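Local coordinates for protein pectate lyase (PDB 5AMV) that cleaves polygalacturonate by calcium-dependent elimination, releasing oligosaccharides with unsaturated galacturonosyl groups at their non-reducing ends, at residues Ala138-Gly143 with Ile157-Ala162; Gln40-Leu45 with Val121-Pro126; Val283-Val288 with Gly313-Ile318. All coordinates share one frame; numbering follows the deposited sequence.

Interaction 1 of 3, residues Ala138-Gly143 with Ile157-Ala162; sequences AKVVGG and IEFQDA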
loop_
_atom_site.group_PDB
_atom_site.type_symbol
_atom_site.label_atom_id
_atom_site.label_comp_id
_atom_site.label_asym_id
_atom_site.label_seq_id
_atom_site.Cartn_x
_atom_site.Cartn_y
_atom_site.Cartn_z
ATOM N N ALA A 138 -10.804 13.078 8.050
ATOM C CA ALA A 138 -11.248 12.499 6.773
ATOM C C ALA A 138 -10.851 11.024 6.717
ATOM O O ALA A 138 -9.704 10.690 6.947
ATOM C CB ALA A 138 -10.629 13.239 5.615
ATOM N N LYS A 139 -11.793 10.150 6.372
ATOM C CA LYS A 139 -11.549 8.696 6.407
ATOM C C LYS A 139 -12.188 8.058 5.178
ATOM O O LYS A 139 -13.279 8.462 4.760
ATOM C CB LYS A 139 -12.184 8.075 7.662
ATOM C CG LYS A 139 -11.605 8.535 8.987
ATOM C CD LYS A 139 -12.399 7.871 10.117
ATOM C CE LYS A 139 -11.919 8.264 11.506
ATOM N NZ LYS A 139 -11.805 9.740 11.708
ATOM N N VAL A 140 -11.497 7.072 4.609
ATOM C CA VAL A 140 -12.089 6.199 3.607
ATOM C C VAL A 140 -12.062 4.795 4.246
ATOM O O VAL A 140 -11.003 4.283 4.612
ATOM C CB VAL A 140 -11.273 6.227 2.276
ATOM C CG1 VAL A 140 -11.714 5.103 1.334
ATOM C CG2 VAL A 140 -11.412 7.574 1.598
ATOM N N VAL A 141 -13.247 4.179 4.376
ATOM C CA VAL A 141 -13.392 2.946 5.109
ATOM C C VAL A 141 -13.836 1.835 4.170
ATOM O O VAL A 141 -14.873 1.964 3.513
ATOM C CB VAL A 141 -14.420 3.082 6.306
ATOM C CG1 VAL A 141 -14.506 1.782 7.083
ATOM C CG2 VAL A 141 -13.933 4.191 7.271
ATOM N N GLY A 142 -13.039 0.767 4.077
ATOM C CA GLY A 142 -13.373 -0.359 3.179
ATOM C C GLY A 142 -12.979 -0.181 1.710
ATOM O O GLY A 142 -12.989 -1.147 0.960
ATOM N N GLY A 143 -12.599 1.039 1.321
ATOM C CA GLY A 143 -12.345 1.357 -0.078
ATOM C C GLY A 143 -10.944 0.996 -0.575
ATOM O O GLY A 143 -9.993 0.897 0.215
ATOM N N ILE A 157 -5.664 11.798 4.403
ATOM C CA ILE A 157 -6.804 10.887 4.570
ATOM C C ILE A 157 -6.341 9.647 5.333
ATOM O O ILE A 157 -5.278 9.113 5.055
ATOM C CB ILE A 157 -7.381 10.430 3.202
ATOM C CG1 ILE A 157 -7.987 11.603 2.422
ATOM C CG2 ILE A 157 -8.465 9.297 3.354
ATOM C CD1 ILE A 157 -7.858 11.393 0.893
ATOM N N GLU A 158 -7.206 9.179 6.211
ATOM C CA GLU A 158 -7.005 7.919 6.927
ATOM C C GLU A 158 -7.791 6.837 6.174
ATOM O O GLU A 158 -9.021 6.881 6.101
ATOM C CB GLU A 158 -7.459 8.005 8.400
ATOM C CG GLU A 158 -7.299 6.633 9.112
ATOM C CD GLU A 158 -7.750 6.659 10.563
ATOM O OE1 GLU A 158 -8.054 7.765 11.083
ATOM O OE2 GLU A 158 -7.767 5.585 11.196
ATOM N N PHE A 159 -7.068 5.863 5.609
ATOM C CA PHE A 159 -7.714 4.722 4.929
ATOM C C PHE A 159 -7.739 3.571 5.908
ATOM O O PHE A 159 -6.707 3.229 6.458
ATOM C CB PHE A 159 -6.822 4.309 3.732
ATOM C CG PHE A 159 -6.851 5.287 2.596
ATOM C CD1 PHE A 159 -6.010 6.433 2.560
ATOM C CD2 PHE A 159 -7.727 5.074 1.538
ATOM C CE1 PHE A 159 -6.043 7.314 1.481
ATOM C CE2 PHE A 159 -7.786 5.956 0.454
ATOM C CZ PHE A 159 -6.953 7.077 0.417
ATOM N N GLN A 160 -8.904 2.958 6.115
ATOM C CA GLN A 160 -9.058 1.869 7.074
ATOM C C GLN A 160 -9.619 0.649 6.350
ATOM O O GLN A 160 -10.563 0.763 5.563
ATOM C CB GLN A 160 -10.084 2.252 8.138
ATOM C CG GLN A 160 -9.763 3.515 8.958
ATOM C CD GLN A 160 -10.793 3.691 10.069
ATOM O OE1 GLN A 160 -11.892 3.141 9.997
ATOM N NE2 GLN A 160 -10.438 4.418 11.095
ATOM N N ASP A 161 -9.049 -0.515 6.682
ATOM C CA ASP A 161 -9.736 -1.798 6.581
ATOM C C ASP A 161 -10.315 -2.068 5.196
ATOM O O ASP A 161 -11.540 -2.113 5.013
ATOM C CB ASP A 161 -10.827 -1.853 7.689
ATOM C CG ASP A 161 -11.362 -3.264 7.925
ATOM O OD1 ASP A 161 -10.787 -4.227 7.408
ATOM O OD2 ASP A 161 -12.375 -3.386 8.626
ATOM N N ALA A 162 -9.410 -2.207 4.204
ATOM C CA ALA A 162 -9.824 -2.625 2.874
ATOM C C ALA A 162 -10.010 -4.173 2.919
ATOM O O ALA A 162 -9.049 -4.957 2.783
ATOM C CB ALA A 162 -8.768 -2.143 1.807
HETATM O O HOH W 1 -8.545 10.246 11.047
HETATM O O HOH W 2 -9.261 1.829 2.804
#

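Interaction 2 of 3, residues Gln40-Leu45 with Val121-Pro126; sequences QLVSAL and VMVDIP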
loop_
_atom_site.group_PDB
_atom_site.type_symbol
_atom_site.label_atom_id
_atom_site.label_comp_id
_atom_site.label_asym_id
_atom_site.label_seq_id
_atom_site.Cartn_x
_atom_site.Cartn_y
_atom_site.Cartn_z
ATOM N N GLN A 40 -21.310 10.648 -3.816
ATOM C CA GLN A 40 -20.643 11.910 -4.129
ATOM C C GLN A 40 -19.226 11.690 -4.651
ATOM O O GLN A 40 -18.790 12.387 -5.587
ATOM C CB GLN A 40 -20.656 12.873 -2.949
ATOM C CG GLN A 40 -22.073 13.311 -2.563
ATOM C CD GLN A 40 -22.105 14.307 -1.421
ATOM O OE1 GLN A 40 -21.131 14.498 -0.695
ATOM N NE2 GLN A 40 -23.272 14.949 -1.241
ATOM N N LEU A 41 -18.501 10.751 -4.035
ATOM C CA LEU A 41 -17.151 10.460 -4.507
ATOM C C LEU A 41 -17.145 9.915 -5.939
ATOM O O LEU A 41 -16.400 10.409 -6.773
ATOM C CB LEU A 41 -16.425 9.541 -3.506
ATOM C CG LEU A 41 -15.054 9.038 -3.988
ATOM C CD1 LEU A 41 -14.061 10.246 -4.058
ATOM C CD2 LEU A 41 -14.534 7.977 -3.050
ATOM N N VAL A 42 -17.995 8.923 -6.234
ATOM C CA VAL A 42 -18.126 8.324 -7.558
ATOM C C VAL A 42 -18.491 9.420 -8.610
ATOM O O VAL A 42 -17.879 9.520 -9.717
ATOM C CB VAL A 42 -19.157 7.161 -7.472
ATOM C CG1 VAL A 42 -19.676 6.743 -8.877
ATOM C CG2 VAL A 42 -18.540 5.974 -6.683
ATOM N N SER A 43 -19.467 10.257 -8.254
ATOM C CA SER A 43 -19.850 11.408 -9.076
ATOM C C SER A 43 -18.682 12.350 -9.403
ATOM O O SER A 43 -18.469 12.720 -10.581
ATOM C CB SER A 43 -20.951 12.188 -8.365
ATOM O OG SER A 43 -22.123 11.401 -8.274
ATOM N N ALA A 44 -17.934 12.754 -8.370
ATOM C CA ALA A 44 -16.787 13.685 -8.556
ATOM C C ALA A 44 -15.690 13.073 -9.436
ATOM O O ALA A 44 -15.115 13.773 -10.295
ATOM C CB ALA A 44 -16.176 14.164 -7.197
ATOM N N LEU A 45 -15.377 11.794 -9.221
ATOM C CA LEU A 45 -14.346 11.130 -10.039
ATOM C C LEU A 45 -14.756 10.994 -11.513
ATOM O O LEU A 45 -13.944 11.168 -12.427
ATOM C CB LEU A 45 -13.983 9.729 -9.489
ATOM C CG LEU A 45 -13.413 9.669 -8.081
ATOM C CD1 LEU A 45 -13.405 8.201 -7.572
ATOM C CD2 LEU A 45 -11.987 10.315 -8.011
ATOM N N VAL A 121 -16.414 -1.381 -3.707
ATOM C CA VAL A 121 -15.303 -0.822 -2.931
ATOM C C VAL A 121 -14.136 -0.260 -3.722
ATOM O O VAL A 121 -13.391 0.572 -3.182
ATOM C CB VAL A 121 -14.719 -1.853 -1.938
ATOM C CG1 VAL A 121 -15.794 -2.356 -0.953
ATOM C CG2 VAL A 121 -14.033 -3.026 -2.659
ATOM N N MET A 122 -13.966 -0.711 -4.970
ATOM C CA MET A 122 -12.851 -0.263 -5.780
ATOM C C MET A 122 -13.296 0.875 -6.702
ATOM O O MET A 122 -14.282 0.746 -7.386
ATOM C CB MET A 122 -12.263 -1.425 -6.579
ATOM C CG MET A 122 -10.815 -1.159 -6.993
ATOM S SD MET A 122 -10.090 -2.603 -7.771
ATOM C CE MET A 122 -10.189 -3.830 -6.510
ATOM N N VAL A 123 -12.551 1.985 -6.692
ATOM C CA VAL A 123 -12.816 3.086 -7.648
ATOM C C VAL A 123 -11.515 3.502 -8.309
ATOM O O VAL A 123 -10.449 3.528 -7.630
ATOM C CB VAL A 123 -13.501 4.324 -6.998
ATOM C CG1 VAL A 123 -14.942 3.970 -6.658
ATOM C CG2 VAL A 123 -12.670 4.836 -5.741
ATOM N N ASP A 124 -11.591 3.848 -9.594
ATOM C CA ASP A 124 -10.425 4.341 -10.335
ATOM C C ASP A 124 -10.305 5.833 -10.216
ATOM O O ASP A 124 -11.290 6.585 -10.347
ATOM C CB ASP A 124 -10.465 3.952 -11.811
ATOM C CG ASP A 124 -10.386 2.421 -12.039
ATOM O OD1 ASP A 124 -9.943 1.622 -11.166
ATOM O OD2 ASP A 124 -10.793 1.986 -13.129
ATOM N N ILE A 125 -9.073 6.268 -9.958
ATOM C CA ILE A 125 -8.777 7.694 -9.865
ATOM C C ILE A 125 -8.247 8.166 -11.232
ATOM O O ILE A 125 -7.174 7.706 -11.677
ATOM C CB ILE A 125 -7.734 8.007 -8.766
ATOM C CG1 ILE A 125 -8.043 7.203 -7.465
ATOM C CG2 ILE A 125 -7.652 9.542 -8.561
ATOM C CD1 ILE A 125 -9.484 7.413 -6.835
ATOM N N PRO A 126 -9.006 9.036 -11.913
ATOM C CA PRO A 126 -8.563 9.457 -13.246
ATOM C C PRO A 126 -7.442 10.473 -13.167
ATOM O O PRO A 126 -7.075 10.967 -12.085
ATOM C CB PRO A 126 -9.827 10.116 -13.833
ATOM C CG PRO A 126 -10.511 10.736 -12.641
ATOM C CD PRO A 126 -10.206 9.789 -11.461
#

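Interaction 3 of 3, residues Val283-Val288 with Gly313-Ile318; sequences VRFGQV and GKSSKI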
loop_
_atom_site.group_PDB
_atom_site.type_symbol
_atom_site.label_atom_id
_atom_site.label_comp_id
_atom_site.label_asym_id
_atom_site.label_seq_id
_atom_site.Cartn_x
_atom_site.Cartn_y
_atom_site.Cartn_z
ATOM N N VAL A 283 10.383 -5.130 -2.787
ATOM C CA VAL A 283 10.600 -4.571 -4.118
ATOM C C VAL A 283 11.095 -5.635 -5.084
ATOM O O VAL A 283 11.929 -6.446 -4.727
ATOM C CB VAL A 283 11.678 -3.437 -4.051
ATOM C CG1 VAL A 283 12.003 -2.838 -5.451
ATOM C CG2 VAL A 283 11.208 -2.289 -3.089
ATOM N N ARG A 284 10.537 -5.634 -6.284
ATOM C CA ARG A 284 11.183 -6.282 -7.430
ATOM C C ARG A 284 11.547 -5.178 -8.420
ATOM O O ARG A 284 10.778 -4.238 -8.593
ATOM C CB ARG A 284 10.254 -7.294 -8.097
ATOM C CG ARG A 284 9.870 -8.490 -7.257
ATOM C CD ARG A 284 8.746 -9.230 -7.987
ATOM N NE ARG A 284 8.417 -10.502 -7.344
ATOM C CZ ARG A 284 7.459 -10.662 -6.438
ATOM N NH1 ARG A 284 6.683 -9.645 -6.057
ATOM N NH2 ARG A 284 7.241 -11.867 -5.925
ATOM N N PHE A 285 12.734 -5.288 -9.029
ATOM C CA PHE A 285 13.127 -4.445 -10.192
ATOM C C PHE A 285 13.419 -2.982 -9.964
ATOM O O PHE A 285 14.359 -2.441 -10.545
ATOM C CB PHE A 285 12.127 -4.580 -11.363
ATOM C CG PHE A 285 12.038 -5.993 -11.908
ATOM C CD1 PHE A 285 13.102 -6.534 -12.646
ATOM C CD2 PHE A 285 10.928 -6.795 -11.631
ATOM C CE1 PHE A 285 13.040 -7.872 -13.121
ATOM C CE2 PHE A 285 10.850 -8.143 -12.095
ATOM C CZ PHE A 285 11.934 -8.671 -12.856
ATOM N N GLY A 286 12.623 -2.309 -9.138
ATOM C CA GLY A 286 12.669 -0.875 -9.133
ATOM C C GLY A 286 13.826 -0.205 -8.433
ATOM O O GLY A 286 14.432 -0.741 -7.490
ATOM N N GLN A 287 14.112 0.998 -8.917
ATOM C CA GLN A 287 15.044 1.921 -8.271
ATOM C C GLN A 287 14.248 2.692 -7.234
ATOM O O GLN A 287 13.593 3.696 -7.558
ATOM C CB GLN A 287 15.630 2.865 -9.329
ATOM C CG GLN A 287 16.594 2.138 -10.290
ATOM C CD GLN A 287 17.042 3.051 -11.437
ATOM O OE1 GLN A 287 16.906 4.278 -11.369
ATOM N NE2 GLN A 287 17.656 2.445 -12.478
ATOM N N VAL A 288 14.315 2.194 -5.981
ATOM C CA VAL A 288 13.442 2.710 -4.921
ATOM C C VAL A 288 14.315 3.398 -3.896
ATOM O O VAL A 288 15.186 2.771 -3.290
ATOM C CB VAL A 288 12.615 1.580 -4.311
ATOM C CG1 VAL A 288 11.697 2.134 -3.195
ATOM C CG2 VAL A 288 11.812 0.866 -5.391
ATOM N N GLY A 313 13.768 -8.215 -3.280
ATOM C CA GLY A 313 13.179 -9.109 -4.299
ATOM C C GLY A 313 14.059 -9.152 -5.546
ATOM O O GLY A 313 15.036 -8.400 -5.638
ATOM N N LYS A 314 13.632 -9.964 -6.532
ATOM C CA LYS A 314 14.378 -10.096 -7.800
ATOM C C LYS A 314 14.754 -8.758 -8.440
ATOM O O LYS A 314 13.882 -7.912 -8.704
ATOM C CB LYS A 314 13.574 -10.904 -8.785
ATOM C CG LYS A 314 14.250 -11.009 -10.165
ATOM C CD LYS A 314 13.385 -11.909 -11.011
ATOM C CE LYS A 314 14.048 -12.136 -12.380
ATOM N NZ LYS A 314 13.092 -12.910 -13.214
ATOM N N SER A 315 16.057 -8.574 -8.668
ATOM C CA SER A 315 16.606 -7.409 -9.365
ATOM C C SER A 315 16.230 -6.070 -8.682
ATOM O O SER A 315 16.272 -5.000 -9.304
ATOM C CB SER A 315 16.150 -7.448 -10.833
ATOM O OG SER A 315 16.831 -6.466 -11.614
ATOM N N SER A 316 15.842 -6.115 -7.403
ATOM C CA SER A 316 15.529 -4.878 -6.705
ATOM C C SER A 316 16.726 -3.963 -6.574
ATOM O O SER A 316 17.891 -4.423 -6.513
ATOM C CB SER A 316 14.918 -5.124 -5.307
ATOM O OG SER A 316 15.765 -5.914 -4.502
ATOM N N LYS A 317 16.466 -2.664 -6.552
ATOM C CA LYS A 317 17.529 -1.703 -6.425
ATOM C C LYS A 317 17.206 -0.668 -5.354
ATOM O O LYS A 317 17.120 0.519 -5.628
ATOM C CB LYS A 317 17.821 -1.070 -7.793
ATOM C CG LYS A 317 18.401 -2.077 -8.780
ATOM C CD LYS A 317 18.504 -1.496 -10.189
ATOM C CE LYS A 317 19.315 -2.500 -11.113
ATOM N NZ LYS A 317 18.780 -3.872 -11.137
ATOM N N ILE A 318 17.016 -1.138 -4.130
ATOM C CA ILE A 318 16.713 -0.212 -3.032
ATOM C C ILE A 318 17.979 0.543 -2.628
ATOM O O ILE A 318 19.061 -0.070 -2.411
ATOM C CB ILE A 318 16.143 -0.965 -1.799
ATOM C CG1 ILE A 318 14.813 -1.653 -2.162
ATOM C CG2 ILE A 318 16.039 -0.014 -0.595
ATOM C CD1 ILE A 318 14.314 -2.633 -1.110
HETATM O O HOH W 3 16.107 -3.954 -12.146
#

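Interaction 1 of 3, residues Ala138-Gly143 with Ile157-Ala162
Val140 and Gln160 lose the most surface here, followed at some distance by Lys139 and Glu158, and they lie on two faces of a pair of parallel strands. Val140 packs beside Phe159: its CB lies 3.8 Å from Phe159 CD2, approaching the ring obliquely. Its CG2, anti to the carbonyl carbon, meets CG2 of Ile157 at 3.8 Å, and that same Ile157 methyl sits over one face of the Phe159 ring, toward the rim. On the opposite face of the strand pair, with Lys139 and Glu158, Gln160 runs alongside Val141, with OE1 3.6 Å from Val141 CG2. Gln160 NE2 sends a nearly straight bond (177°) to Glu158 OE2, reaching it from above the carboxylate plane at 2.9 Å; Asn202 also bonds that oxygen. The Lys139 chain runs beside Glu158, but NZ stops 4.3 Å from Glu158 OE1, beyond a salt bridge. Four backbone bonds set the pairing, from Glu158 N to Ala138 O through to Gly142 N to Gln160 O. The short strands run 13° from parallel, 4.7 Å apart; Lys139 and Val141 also bond to Ile62, and Ile157 to Thr200. Such in-register stacking of successive coils is the hallmark of the right-handed parallel beta-helix of polysaccharide lyase family 1.

Interaction 2 of 3, residues Gln40-Leu45 with Val121-Pro126
Leu45 carries this contact, burying far more surface than any other residue of the two segments, and its two methyls divide the work. CD1 lies 3.9 Å from Val123 CG2, the two side chains crossing at about a right angle, and the same methyl rests 3.8 Å from the backbone oxygen Asp124 O. CD2 turns to the residues that follow: it meets Ile125 CD1 at 4.0 Å and Pro126 CD at 3.9 Å. The torsion chi1 of -61° sets CG anti to the carbonyl carbon of Leu45, from where the two methyls fork toward these partners. One turn earlier in the helix, Val42 CG2 touches Val123 CG1 at 4.1 Å. No hydrogen bond crosses between the segments; the contact is apolar, apart from backbone oxygens lying against carbon. One of these is Leu45 O, 3.5 Å from Pro126 CG; this oxygen accepts a hydrogen bond from Asn50.

The segment axes approach to 9.6 Å with 23° between them, so the helix runs nearly parallel to the strand with side chains filling the gap. The N-terminal helix 38-45 thus packs on the parallel beta-helix, against 122-124, an outermost strand of one of its parallel sheets, consistent with the helix that covers the N-terminal end of the beta-helix in pectate lyases.

Farther out, backbone bonds from Val123 and Ile125 to Gln146 hold the strand against 144-147. Phe145 of that strand touches Leu41, Val123 and Ile125, linking both sides of the contact. Asp124 turns its carboxylate away from the helix, where OD1 bonds to Gln146. On the helix side, Ala44 and Leu45 both rest on Ile56 of strand 54-58, while Pro126 touches Lys54 of the same strand.

Interaction 3 of 3, residues Val283-Val288 with Gly313-Ile318
Phe285 and Lys317 have the most surface buried where two neighbouring turns of the parallel beta-helix meet, a type II turn from Gly313 to Ser316 lying against the chain that leads into strand 287-296. Backbone hydrogen bonds make the first group. Phe285 N gives to Lys314 O at 2.9 Å, in the carbonyl plane, and Lys317 N reaches Gly286 O at 3.0 Å from a donor position tilted 30° from the Gly286 carbonyl plane. Farther on, Val288 N makes a long bond, 3.3 Å, to Lys317 O from above its carbonyl plane; the bond from Gly313 N to Val283 O is weak.

Aromatic and apolar contacts form the second group. Lys314 O lies over the centre of one face of the Phe285 ring, 4.1 Å above its plane, and the Lys314 chain runs beside the ring, CD nearest to CZ. Ser315 CB approaches CD1 obliquely. Beyond the ring, Val283 CG2 meets Ile318 CD1 at 3.7 Å as the two side chains pass at a slant.

The charged ends of Arg284 and Lys314 share Asp255 as partner. Arg284 NE makes a salt bridge with its carboxylate, and its backbone oxygen takes a hydrogen bond from Lys314 NZ. The Arg284 side chain comes within about 5 Å of a bound galacturonic acid, nearest atoms, placing this end of the contact near the substrate site.

Polar groups and water complete the set. A water lies 2.8 Å from Phe285 O, to which it probably donates, accepts from Lys317 NZ and bonds to Ser315 OG. Inside the turn, Gly313 O is gripped twice, by Ser316 N and by Ser316 OG at 2.8 Å, with OG set between the backbone N and the carbonyl carbon (chi1 57°).

How the interactions relate
From the N terminus, helix 38-45 comes first, and interaction 2 closes the longest loop, bringing residues 121-126 back to it across 75 intervening residues, 32 of them helical. Interaction 1 then closes a short loop of 13 residues, largely strand, and interaction 3 one of 24, without helix. The three follow in series, so none nests in or crosses another. Interactions 1 and 2 are neighbours, their centres 14 Å apart, and they touch where Gly142 O lies 3.4 Å from Val121 CB. Interaction 3 sits on the opposite side of the chain's centre, about 28 Å from interaction 1, centre to centre. Together they join an N-terminal helix to the beta-helix and successive coils to one another.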